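Local coordinates for ribulose bisphosphate carboxylase (Pyrococcus horikoshii, PDB 2D69), which catalyses the carboxylation and oxygenation of ribulose 1,5-bisphosphate, the former giving two molecules of 3-phosphoglycerate, probably in an archaeal pathway of AMP degradation, at the interface of chains A and B. Sequence-based numbering; all coordinates share one arbitrary frame. Chains: chain A/B, Ribulose bisphosphate carboxylase.

Contact 1: the interface of chains A and B. Residues chain A 162-163, 189-190, 252, 255; chain B 49-51, 100, 103-104.
The metal-binding segment of chain A, with A:Glu189 and A:Asn190, meets helix 98-105 of B at B:Ser103, while B:Glu49 at the end of helix 39-49 meets A:Lys162. This is the Rubisco active site, where the alpha/beta barrel of one subunit is completed by the N-terminal domain of the other. B:Ser103 OG sits between backbone N and carbonyl carbon (chi1 86°), which places its hydroxyl 3.1 Å from the backbone oxygen A:Glu189 O, tilted 39° above that carbonyl plane. The same B:Ser103 OG lies 2.8 Å from B:Gln100 O, in plane on a lone pair; its one hydrogen can serve both carbonyls only as a shared or alternating bond. An alanine here would probably leave A:Glu189 O without its partner from chain B and loosen the seam. A:Asn190 CG lies 3.7 Å from B:Ala104 CA. As built, A:Asn190 OD1 faces B:Ser103 O and B:Gln100 OE1 faces A:Asn190 O, acceptor to acceptor; both amides are doubtful, and turning each over would put nitrogen against carbonyl. A:Lys162 bends at chi2 and chi4, and its NZ makes salt bridges to A:Glu189 OE1 (3.1 Å) and B:Glu49 OE2 (3.5 Å), carboxylates whose planes are 9° apart. Water 1 links A:Glu189 OE1 to B:Ser103 O. The contact ties a substrate-binding lysine and a residue that binds magnesium in the family to the partner subunit, making dimerisation part of building the catalytic site.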
loop_
_atom_site.group_PDB
_atom_site.type_symbol
_atom_site.label_atom_id
_atom_site.label_comp_id
_atom_site.label_asym_id
_atom_site.label_seq_id
_atom_site.Cartn_x
_atom_site.Cartn_y
_atom_site.Cartn_z
ATOM N N LYS A 162 29.228 -31.886 0.320
ATOM C CA LYS A 162 28.618 -30.627 0.713
ATOM C C LYS A 162 27.719 -29.985 -0.368
ATOM O O LYS A 162 26.781 -29.241 -0.035
ATOM C CB LYS A 162 29.699 -29.699 1.265
ATOM C CG LYS A 162 30.709 -29.163 0.287
ATOM C CD LYS A 162 32.081 -29.034 0.996
ATOM C CE LYS A 162 32.961 -27.952 0.408
ATOM N NZ LYS A 162 32.812 -26.638 1.115
ATOM N N MET A 163 27.924 -30.374 -1.632
ATOM C CA MET A 163 27.055 -29.940 -2.731
ATOM C C MET A 163 26.473 -31.099 -3.538
ATOM O O MET A 163 26.987 -32.201 -3.476
ATOM C CB MET A 163 27.866 -29.017 -3.651
ATOM C CG MET A 163 28.570 -27.891 -2.879
ATOM S SD MET A 163 27.518 -26.425 -2.692
ATOM C CE MET A 163 28.093 -25.570 -4.242
ATOM N N GLU A 189 28.463 -23.627 3.494
ATOM C CA GLU A 189 28.582 -22.220 3.145
ATOM C C GLU A 189 28.402 -21.920 1.657
ATOM O O GLU A 189 28.024 -20.823 1.283
ATOM C CB GLU A 189 29.916 -21.658 3.671
ATOM C CG GLU A 189 31.195 -22.048 2.911
ATOM C CD GLU A 189 31.770 -23.419 3.257
ATOM O OE1 GLU A 189 32.746 -23.845 2.558
ATOM O OE2 GLU A 189 31.238 -24.094 4.184
ATOM N N ASN A 190 28.687 -22.891 0.822
ATOM C CA ASN A 190 28.461 -22.789 -0.634
ATOM C C ASN A 190 27.045 -23.138 -1.087
ATOM O O ASN A 190 26.682 -22.841 -2.202
ATOM C CB ASN A 190 29.405 -23.775 -1.372
ATOM C CG ASN A 190 30.853 -23.520 -1.053
ATOM O OD1 ASN A 190 31.194 -22.455 -0.525
ATOM N ND2 ASN A 190 31.716 -24.467 -1.387
ATOM N N ASP A 252 26.730 -16.390 5.797
ATOM C CA ASP A 252 28.146 -16.283 5.549
ATOM C C ASP A 252 28.516 -14.785 5.721
ATOM O O ASP A 252 28.418 -14.010 4.780
ATOM C CB ASP A 252 28.564 -16.721 4.115
ATOM C CG ASP A 252 28.250 -18.190 3.765
ATOM O OD1 ASP A 252 27.957 -19.010 4.690
ATOM O OD2 ASP A 252 28.286 -18.620 2.547
ATOM N N VAL A 255 31.704 -13.006 3.620
ATOM C CA VAL A 255 31.402 -12.916 2.205
ATOM C C VAL A 255 30.233 -11.933 1.962
ATOM O O VAL A 255 30.273 -11.125 1.071
ATOM C CB VAL A 255 30.949 -14.299 1.665
ATOM C CG1 VAL A 255 30.537 -14.203 0.269
ATOM C CG2 VAL A 255 32.070 -15.370 1.858
ATOM N N GLU B 49 37.616 -28.303 -1.687
ATOM C CA GLU B 49 37.025 -27.381 -0.719
ATOM C C GLU B 49 36.142 -26.316 -1.372
ATOM O O GLU B 49 35.141 -25.879 -0.793
ATOM C CB GLU B 49 38.115 -26.721 0.114
ATOM C CG GLU B 49 37.620 -25.915 1.315
ATOM C CD GLU B 49 36.971 -26.787 2.365
ATOM O OE1 GLU B 49 37.540 -27.858 2.650
ATOM O OE2 GLU B 49 35.880 -26.406 2.869
ATOM N N SER B 50 36.503 -25.935 -2.592
ATOM C CA SER B 50 35.734 -25.000 -3.376
ATOM C C SER B 50 34.662 -25.619 -4.291
ATOM O O SER B 50 34.019 -24.897 -5.071
ATOM C CB SER B 50 36.685 -24.113 -4.181
ATOM O OG SER B 50 37.418 -24.804 -5.165
ATOM N N SER B 51 34.443 -26.928 -4.176
ATOM C CA SER B 51 33.382 -27.611 -4.924
ATOM C C SER B 51 32.600 -28.567 -4.030
ATOM O O SER B 51 31.870 -28.089 -3.207
ATOM C CB SER B 51 33.903 -28.279 -6.212
ATOM O OG SER B 51 34.783 -29.357 -5.981
ATOM N N GLN B 100 27.581 -15.939 -3.619
ATOM C CA GLN B 100 27.749 -17.384 -3.538
ATOM C C GLN B 100 28.997 -17.885 -4.286
ATOM O O GLN B 100 29.736 -18.755 -3.812
ATOM C CB GLN B 100 26.490 -18.075 -4.027
ATOM C CG GLN B 100 26.505 -19.602 -3.812
ATOM C CD GLN B 100 27.155 -20.396 -4.954
ATOM O OE1 GLN B 100 27.495 -21.607 -4.784
ATOM N NE2 GLN B 100 27.296 -19.762 -6.114
ATOM N N SER B 103 31.752 -17.293 -1.890
ATOM C CA SER B 103 31.655 -18.235 -0.794
ATOM C C SER B 103 32.341 -19.569 -1.212
ATOM O O SER B 103 33.046 -20.178 -0.412
ATOM C CB SER B 103 30.217 -18.374 -0.288
ATOM O OG SER B 103 29.514 -19.343 -1.057
ATOM N N ALA B 104 32.236 -19.926 -2.490
ATOM C CA ALA B 104 32.873 -21.133 -2.981
ATOM C C ALA B 104 34.361 -20.966 -3.255
ATOM O O ALA B 104 35.160 -21.780 -2.804
ATOM C CB ALA B 104 32.154 -21.676 -4.220
HETATM O O HOH W 1 33.982 -22.061 1.347
#

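Contact 2: the interface of chains A and B. Residues chain A 97, 99, 103, 259; chain B 228-230, 234, 252, 255-256.
A:Ser103 and A:Ser259 both hold OG anti to their own backbone N (chi1 -165° and 178°), and these torsions carry the two hydroxyls across to B:Asp252 and B:Gly229. A:Ser103 OG donates to the carboxylate oxygen B:Asp252 OD2 at 2.7 Å, coming in from above the carboxylate plane, 47° out of it. That carboxylate belongs to a residue whose backbone is fixed in turn by B:Thr228, the threonine OG1 accepting from B:Asp252 N. At the other end, A:Ser259, near the start of helix 258-271, grips chain B twice. Its OG reaches B:Gly229 O at 2.7 Å, in the carbonyl plane and on a lone pair, and its backbone N donates to B:Ala256 O at 3.1 Å. Between the two serines A:Val99 packs with both branches. A:Val99 CG1 presses on the methyl B:Thr228 CG2 at a tight 3.4 Å, the side chains crossing obliquely, and also touches B:Val255 CG1; CG2 instead rests against the peptide joining B:Gly229 to B:Pro230. Beside it A:Ser97 OG lies 3.7 Å from the ring carbon B:Pro230 CD. Water 2 completes the join, 2.6 Å from A:Ser97 OG. On its other side the backbone oxygen B:Thr228 O is 2.9 Å from water 2.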
loop_
_atom_site.group_PDB
_atom_site.type_symbol
_atom_site.label_atom_id
_atom_site.label_comp_id
_atom_site.label_asym_id
_atom_site.label_seq_id
_atom_site.Cartn_x
_atom_site.Cartn_y
_atom_site.Cartn_z
ATOM N N SER A 97 26.324 2.637 13.394
ATOM C CA SER A 97 26.857 2.118 12.130
ATOM C C SER A 97 28.245 1.491 12.295
ATOM O O SER A 97 29.253 2.179 12.285
ATOM C CB SER A 97 26.886 3.196 11.036
ATOM O OG SER A 97 27.480 2.726 9.820
ATOM N N VAL A 99 29.515 -0.443 10.148
ATOM C CA VAL A 99 30.068 -0.170 8.806
ATOM C C VAL A 99 30.951 1.054 8.856
ATOM O O VAL A 99 32.113 1.042 8.385
ATOM C CB VAL A 99 28.934 -0.003 7.735
ATOM C CG1 VAL A 99 29.501 0.215 6.407
ATOM C CG2 VAL A 99 27.961 -1.262 7.681
ATOM N N SER A 103 35.033 1.427 8.501
ATOM C CA SER A 103 35.633 2.259 7.459
ATOM C C SER A 103 36.743 3.185 8.016
ATOM O O SER A 103 37.766 3.500 7.325
ATOM C CB SER A 103 34.548 3.091 6.811
ATOM O OG SER A 103 35.065 3.620 5.607
ATOM N N SER A 259 27.400 -4.465 6.050
ATOM C CA SER A 259 26.232 -3.681 5.677
ATOM C C SER A 259 24.997 -4.549 5.608
ATOM O O SER A 259 23.924 -4.212 6.207
ATOM C CB SER A 259 26.463 -2.975 4.344
ATOM O OG SER A 259 25.286 -2.271 3.992
ATOM N N THR B 228 27.533 5.129 2.297
ATOM C CA THR B 228 27.875 3.900 3.022
ATOM C C THR B 228 27.194 3.779 4.391
ATOM O O THR B 228 27.186 4.709 5.157
ATOM C CB THR B 228 29.381 3.817 3.249
ATOM O OG1 THR B 228 30.081 3.895 1.992
ATOM C CG2 THR B 228 29.753 2.511 3.896
ATOM N N GLY B 229 26.592 2.635 4.638
ATOM C CA GLY B 229 25.974 2.343 5.920
ATOM C C GLY B 229 25.340 0.962 5.847
ATOM O O GLY B 229 25.503 0.264 4.868
ATOM N N PRO B 230 24.594 0.600 6.875
ATOM C CA PRO B 230 23.652 -0.515 6.815
ATOM C C PRO B 230 22.774 -0.390 5.554
ATOM O O PRO B 230 22.432 0.724 5.216
ATOM C CB PRO B 230 22.818 -0.333 8.097
ATOM C CG PRO B 230 23.618 0.478 8.946
ATOM C CD PRO B 230 24.507 1.315 8.153
ATOM N N MET B 234 21.660 2.893 3.294
ATOM C CA MET B 234 22.315 3.287 2.020
ATOM C C MET B 234 21.248 3.441 0.979
ATOM O O MET B 234 21.330 4.304 0.198
ATOM C CB MET B 234 23.258 2.239 1.417
ATOM C CG MET B 234 24.423 1.896 2.198
ATOM S SD MET B 234 25.813 1.358 1.063
ATOM C CE MET B 234 25.271 -0.318 0.941
ATOM N N ASP B 252 31.689 2.523 0.046
ATOM C CA ASP B 252 32.900 1.852 0.500
ATOM C C ASP B 252 32.579 0.377 0.273
ATOM O O ASP B 252 31.996 -0.253 1.139
ATOM C CB ASP B 252 33.194 2.105 1.987
ATOM C CG ASP B 252 33.372 3.619 2.360
ATOM O OD1 ASP B 252 33.540 4.466 1.434
ATOM O OD2 ASP B 252 33.292 4.059 3.576
ATOM N N VAL B 255 34.185 -2.485 2.856
ATOM C CA VAL B 255 33.633 -2.348 4.163
ATOM C C VAL B 255 32.133 -2.762 4.161
ATOM O O VAL B 255 31.697 -3.515 4.996
ATOM C CB VAL B 255 33.850 -0.948 4.737
ATOM C CG1 VAL B 255 33.259 -0.895 6.102
ATOM C CG2 VAL B 255 35.376 -0.626 4.778
ATOM N N ALA B 256 31.371 -2.283 3.189
ATOM C CA ALA B 256 29.925 -2.579 3.090
ATOM C C ALA B 256 29.690 -4.062 2.715
ATOM O O ALA B 256 28.869 -4.787 3.333
ATOM C CB ALA B 256 29.316 -1.637 2.035
HETATM O O HOH W 2 27.048 4.613 8.057
#

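Contact 3: the interface of chains A and B. Residues chain A 110, 284-285, 291-292; chain B 281, 283-285, 292.
A:Ala284 and B:Ala284 lie in the short helix 283-286 of each chain, and the helical backbones lay each carbonyl alongside the other chain's phenylalanine CB, that of B:Phe285 or A:Phe285. A:Ala284 O stands 3.5 Å from B:Phe285 CB, and B:Ala284 O 3.6 Å from A:Phe285 CB, the near-equality expected around a two-fold axis. With chi1 57° in both copies, CG between backbone N and carbonyl carbon, the two-fold places the phenylalanine side chains side by side, pointing the same way. They meet at one corner each, A:Phe285 CD2 to B:Phe285 CD2 at 3.8 Å. The methyl of B:Ala284 is packed by A:Phe285 CB and by the ring of A:Phe110. This methyl, B:Ala284 CB, sits 4.0 Å above one face of the A:Phe110 ring, offset toward the rim near CD1. B:Ala283 CB meets the backbone of A:Phe110, 3.4 Å from the carbonyl carbon A:Phe110 C. The imidazole of A:His291 turns its edge, in plane, to A:Phe110 O and B:Ala283 O; the short approach of CE1 to the latter makes the ring's orientation doubtful. Polar linkage comes instead from water 3, which lies 2.7 Å from A:His291 O and 2.9 Å from B:Ala284 O. The small alanines probably let the two backbones come close, and the phenylalanine pair probably helps hold the barrels of the dimer together at its axis.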
loop_
_atom_site.group_PDB
_atom_site.type_symbol
_atom_site.label_atom_id
_atom_site.label_comp_id
_atom_site.label_asym_id
_atom_site.label_seq_id
_atom_site.Cartn_x
_atom_site.Cartn_y
_atom_site.Cartn_z
ATOM N N PHE A 110 45.417 0.076 6.301
ATOM C CA PHE A 110 46.077 -1.165 5.945
ATOM C C PHE A 110 46.905 -1.042 4.688
ATOM O O PHE A 110 47.804 -1.861 4.451
ATOM C CB PHE A 110 45.041 -2.250 5.720
ATOM C CG PHE A 110 44.412 -2.753 6.968
ATOM C CD1 PHE A 110 43.054 -2.633 7.177
ATOM C CD2 PHE A 110 45.163 -3.423 7.911
ATOM C CE1 PHE A 110 42.480 -3.137 8.333
ATOM C CE2 PHE A 110 44.578 -3.953 9.071
ATOM C CZ PHE A 110 43.249 -3.825 9.277
ATOM N N ALA A 284 41.428 -14.919 4.800
ATOM C CA ALA A 284 42.138 -14.011 3.858
ATOM C C ALA A 284 42.758 -12.799 4.550
ATOM O O ALA A 284 43.803 -12.218 4.086
ATOM C CB ALA A 284 41.168 -13.537 2.743
ATOM N N PHE A 285 42.116 -12.377 5.636
ATOM C CA PHE A 285 42.647 -11.312 6.471
ATOM C C PHE A 285 42.895 -11.620 7.967
ATOM O O PHE A 285 43.485 -10.776 8.643
ATOM C CB PHE A 285 41.796 -10.020 6.312
ATOM C CG PHE A 285 40.327 -10.176 6.617
ATOM C CD1 PHE A 285 39.861 -10.120 7.922
ATOM C CD2 PHE A 285 39.409 -10.347 5.582
ATOM C CE1 PHE A 285 38.483 -10.255 8.194
ATOM C CE2 PHE A 285 38.072 -10.502 5.832
ATOM C CZ PHE A 285 37.586 -10.431 7.145
ATOM N N HIS A 291 49.437 -8.931 10.018
ATOM C CA HIS A 291 48.662 -8.077 9.111
ATOM C C HIS A 291 47.234 -8.518 8.898
ATOM O O HIS A 291 46.987 -9.693 8.544
ATOM C CB HIS A 291 49.297 -8.016 7.722
ATOM C CG HIS A 291 48.811 -6.864 6.886
ATOM N ND1 HIS A 291 47.904 -7.011 5.855
ATOM C CD2 HIS A 291 49.117 -5.546 6.931
ATOM C CE1 HIS A 291 47.673 -5.829 5.308
ATOM N NE2 HIS A 291 48.417 -4.927 5.928
ATOM N N GLY A 292 46.306 -7.569 9.053
ATOM C CA GLY A 292 44.898 -7.836 8.881
ATOM C C GLY A 292 44.047 -7.501 10.079
ATOM O O GLY A 292 44.270 -6.535 10.779
ATOM N N MET B 281 39.787 -0.775 3.299
ATOM C CA MET B 281 39.928 -2.093 3.904
ATOM C C MET B 281 40.494 -3.176 2.985
ATOM O O MET B 281 41.021 -4.172 3.495
ATOM C CB MET B 281 38.598 -2.575 4.538
ATOM C CG MET B 281 38.695 -3.837 5.328
ATOM S SD MET B 281 37.097 -4.288 6.144
ATOM C CE MET B 281 36.441 -5.445 5.178
ATOM N N ALA B 283 43.240 -3.560 1.530
ATOM C CA ALA B 283 44.632 -3.913 1.770
ATOM C C ALA B 283 44.835 -4.917 2.910
ATOM O O ALA B 283 45.931 -5.490 3.026
ATOM C CB ALA B 283 45.510 -2.630 1.982
ATOM N N ALA B 284 43.816 -5.105 3.746
ATOM C CA ALA B 284 43.771 -6.205 4.719
ATOM C C ALA B 284 43.971 -7.575 4.064
ATOM O O ALA B 284 44.574 -8.459 4.674
ATOM C CB ALA B 284 42.429 -6.216 5.470
ATOM N N PHE B 285 43.473 -7.730 2.828
ATOM C CA PHE B 285 43.647 -8.964 2.068
ATOM C C PHE B 285 44.250 -8.882 0.628
ATOM O O PHE B 285 44.503 -9.920 0.050
ATOM C CB PHE B 285 42.317 -9.769 2.067
ATOM C CG PHE B 285 41.145 -9.023 1.520
ATOM C CD1 PHE B 285 40.982 -8.881 0.145
ATOM C CD2 PHE B 285 40.206 -8.460 2.384
ATOM C CE1 PHE B 285 39.876 -8.168 -0.377
ATOM C CE2 PHE B 285 39.091 -7.780 1.891
ATOM C CZ PHE B 285 38.921 -7.624 0.497
ATOM N N GLY B 292 45.656 -14.091 0.129
ATOM C CA GLY B 292 44.464 -13.246 0.053
ATOM C C GLY B 292 43.811 -13.225 -1.325
ATOM O O GLY B 292 43.823 -14.226 -2.068
HETATM O O HOH W 3 45.943 -10.490 6.150
#

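Contact 1 and contact 2 are centred about 24 Å apart and draw on common elements with the chains exchanged: helix 98-105 with B:Ser103 in contact 1 and A:Ser103 in contact 2, facing A:Asp252 and A:Val255, or B:Asp252 and B:Val255. B:Ser103 turns toward a backbone carbonyl, A:Ser103 toward a carboxylate. Contact 3, about 21 Å from contact 1 and 18 Å from contact 2, uses helix 283-286 of both chains. The centre of contact 1 is about 8 Å from A:His278, of contact 2 about 10 Å from B:His278, of contact 3 about 17 Å from A:His278. In the dimer, which the octamer probably repeats, a packed axis lies between two active sites.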